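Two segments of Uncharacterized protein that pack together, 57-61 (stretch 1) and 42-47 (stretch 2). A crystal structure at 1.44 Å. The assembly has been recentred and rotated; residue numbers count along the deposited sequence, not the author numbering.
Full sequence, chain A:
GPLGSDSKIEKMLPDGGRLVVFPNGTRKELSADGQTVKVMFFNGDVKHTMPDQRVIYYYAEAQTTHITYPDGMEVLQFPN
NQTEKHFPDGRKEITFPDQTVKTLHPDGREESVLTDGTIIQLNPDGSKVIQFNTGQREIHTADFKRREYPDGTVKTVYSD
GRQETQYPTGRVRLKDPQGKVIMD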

# COMPACT_ATOMS: atom_id res chain seq x y z
N TYR A 57 -5.36 -13.37 9.90
CA TYR A 57 -6.76 -13.26 10.22
C TYR A 57 -7.55 -13.05 8.94
O TYR A 57 -7.29 -12.10 8.20
CB TYR A 57 -7.04 -12.08 11.15
CG TYR A 57 -6.24 -12.02 12.42
CD1 TYR A 57 -4.95 -11.50 12.44
CD2 TYR A 57 -6.78 -12.42 13.62
CE1 TYR A 57 -4.23 -11.41 13.62
CE2 TYR A 57 -6.08 -12.34 14.80
CZ TYR A 57 -4.80 -11.83 14.79
OH TYR A 57 -4.11 -11.77 15.98
N TYR A 58 -8.52 -13.91 8.69
CA TYR A 58 -9.49 -13.68 7.63
C TYR A 58 -10.85 -13.36 8.23
O TYR A 58 -11.33 -14.07 9.10
CB TYR A 58 -9.62 -14.91 6.74
CG TYR A 58 -10.66 -14.76 5.65
CD1 TYR A 58 -10.44 -13.92 4.57
CD2 TYR A 58 -11.85 -15.47 5.69
CE1 TYR A 58 -11.37 -13.79 3.58
CE2 TYR A 58 -12.80 -15.35 4.69
CZ TYR A 58 -12.54 -14.51 3.63
OH TYR A 58 -13.45 -14.34 2.61
N TYR A 59 -11.45 -12.29 7.75
CA TYR A 59 -12.76 -11.84 8.19
C TYR A 59 -13.76 -12.07 7.06
O TYR A 59 -13.68 -11.42 6.01
CB TYR A 59 -12.68 -10.36 8.59
CG TYR A 59 -11.75 -10.14 9.76
CD1 TYR A 59 -12.14 -10.46 11.06
CD2 TYR A 59 -10.47 -9.63 9.57
CE1 TYR A 59 -11.29 -10.27 12.13
CE2 TYR A 59 -9.62 -9.44 10.64
CZ TYR A 59 -10.03 -9.76 11.92
OH TYR A 59 -9.17 -9.57 12.98
N ALA A 60 -14.67 -13.01 7.27
CA ALA A 60 -15.50 -13.53 6.19
C ALA A 60 -16.52 -12.52 5.67
O ALA A 60 -16.76 -12.47 4.47
CB ALA A 60 -16.22 -14.80 6.64
N GLU A 61 -17.14 -11.76 6.56
CA GLU A 61 -18.16 -10.78 6.16
C GLU A 61 -17.53 -9.74 5.24
O GLU A 61 -18.05 -9.44 4.16
CB GLU A 61 -18.81 -10.12 7.38
CG GLU A 61 -19.93 -9.13 7.07
CD GLU A 61 -21.06 -9.73 6.25
OE1 GLU A 61 -21.21 -10.97 6.21
OE2 GLU A 61 -21.81 -8.94 5.62
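Stretch 2 (42-47) FNGDVK

How does stretch 2 run along stretch 1? The two are neighbouring antiparallel segments of one chain, their touching parts pointing 164° apart. Val46 and Lys47 are extended and belong to a strand that continues later in the chain, while Phe42 to Asp45 form the loop that leads into it. Asn43 (phi/psi -94/5) and Gly44 (95/-10) make the bend, and Asp45 (-66/156) opens the backbone out again. The register sets Lys47 beside Tyr57, CA to CA 4.7 Å, Val46 beside Tyr58, CA to CA 4.9 Å, and Asp45 beside Tyr59, CA to CA 4.7 Å. Phe42 lies out of reach, so the contact begins at Asn43; together the stretches bury 367 Å².

Which backbone donors and acceptors are satisfied across the contact? Tyr58 and Val46 form the hydrogen-bonded pair of the ladder, and each gives and takes once. Tyr58 N donates to Val46 O at 2.8 Å, and Val46 N donates to Tyr58 O at 2.9 Å, with N-H...O angles of 161° and 157°. Both carbonyl oxygens also receive a CA-H...O contact: Tyr57 CA lies 3.2 Å from Val46 O, and Asp45 CA lies 3.1 Å from Tyr58 O. Such approaches are natural where antiparallel strands run close. Tyr57 and Lys47 are the non-hydrogen-bonded pair, so their backbone groups make no hydrogen bond to each other.

What takes over where the strand pairing stops? The side chain of Asp45 does, its carboxylate standing in for a backbone acceptor. Its CA-to-CB bond points sideways, but with chi1 at -68° (m) the end of the side chain comes nearer to stretch 1, and Ala60 N donates to Asp45 OD1 at 2.9 Å, almost straight at 170°. The same oxygen accepts from a water, 2.7 Å from Asp45 OD1, which in turn accepts from Glu61 N at 3.0 Å from the water oxygen; two successive amides of stretch 1 are thus served by one carboxylate oxygen, the second through water. Within stretch 2, Asn43 ND2 donates to Asp45 OD2 at 3.1 Å and Asp45 N donates to Asn43 OD1 at 3.0 Å, a reciprocal pair that ties the carboxylate to the bend.

How do the side chains and the glycine fit around these bonds? Tyr58 and Val46 share one face of the sheet and meet at 4.1 Å, CB to CB, while the edge of the Tyr58 ring reaches Gly44, with CD2 3.6 Å from Gly44 O. On the other face, the fully extended Lys47 (all four chi angles t) brings its CD to 3.9 Å from Tyr57 CE2. Ala60 points toward stretch 2, its CB 3.5 Å from Asn43 O and 3.6 Å from Gly44 C. An ideal CB on Gly44 would fall 2.8 Å from Ala60 CB, a clash, and its backbone angles by themselves already call for glycine.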

# COMPACT_ATOMS: atom_id res chain seq x y z
N PHE A 42 -17.10 -20.68 13.22
CA PHE A 42 -18.41 -20.96 12.65
C PHE A 42 -18.93 -19.90 11.67
O PHE A 42 -19.78 -20.19 10.83
CB PHE A 42 -19.44 -21.16 13.78
CG PHE A 42 -19.64 -19.94 14.64
CD1 PHE A 42 -20.46 -18.91 14.23
CD2 PHE A 42 -18.99 -19.83 15.85
CE1 PHE A 42 -20.63 -17.78 15.02
CE2 PHE A 42 -19.17 -18.71 16.65
CZ PHE A 42 -19.98 -17.68 16.23
N ASN A 43 -18.44 -18.67 11.80
CA ASN A 43 -18.93 -17.56 10.97
C ASN A 43 -18.06 -17.35 9.73
O ASN A 43 -18.28 -16.41 8.98
CB ASN A 43 -19.00 -16.27 11.78
CG ASN A 43 -17.64 -15.72 12.13
OD1 ASN A 43 -16.64 -16.42 12.08
ND2 ASN A 43 -17.60 -14.43 12.44
N GLY A 44 -17.09 -18.23 9.53
CA GLY A 44 -16.20 -18.16 8.38
C GLY A 44 -14.89 -17.44 8.62
O GLY A 44 -13.99 -17.50 7.78
N ASP A 45 -14.76 -16.77 9.76
CA ASP A 45 -13.49 -16.11 10.08
C ASP A 45 -12.42 -17.18 10.29
O ASP A 45 -12.74 -18.31 10.70
CB ASP A 45 -13.59 -15.25 11.34
CG ASP A 45 -14.47 -14.03 11.18
OD1 ASP A 45 -14.97 -13.75 10.06
OD2 ASP A 45 -14.67 -13.33 12.21
N VAL A 46 -11.16 -16.81 10.11
CA VAL A 46 -10.07 -17.73 10.36
C VAL A 46 -8.95 -17.01 11.07
O VAL A 46 -8.62 -15.87 10.73
CB VAL A 46 -9.53 -18.30 9.05
CG1 VAL A 46 -8.39 -19.32 9.30
CG2 VAL A 46 -10.64 -18.92 8.25
N LYS A 47 -8.36 -17.66 12.05
CA LYS A 47 -7.14 -17.21 12.69
C LYS A 47 -6.10 -18.31 12.57
O LYS A 47 -6.27 -19.42 13.09
CB LYS A 47 -7.37 -16.86 14.15
CG LYS A 47 -6.14 -16.27 14.81
CD LYS A 47 -6.43 -15.90 16.25
CE LYS A 47 -5.17 -15.48 16.96
NZ LYS A 47 -5.42 -15.13 18.38
O HOH W 1 -17.01 -12.08 9.52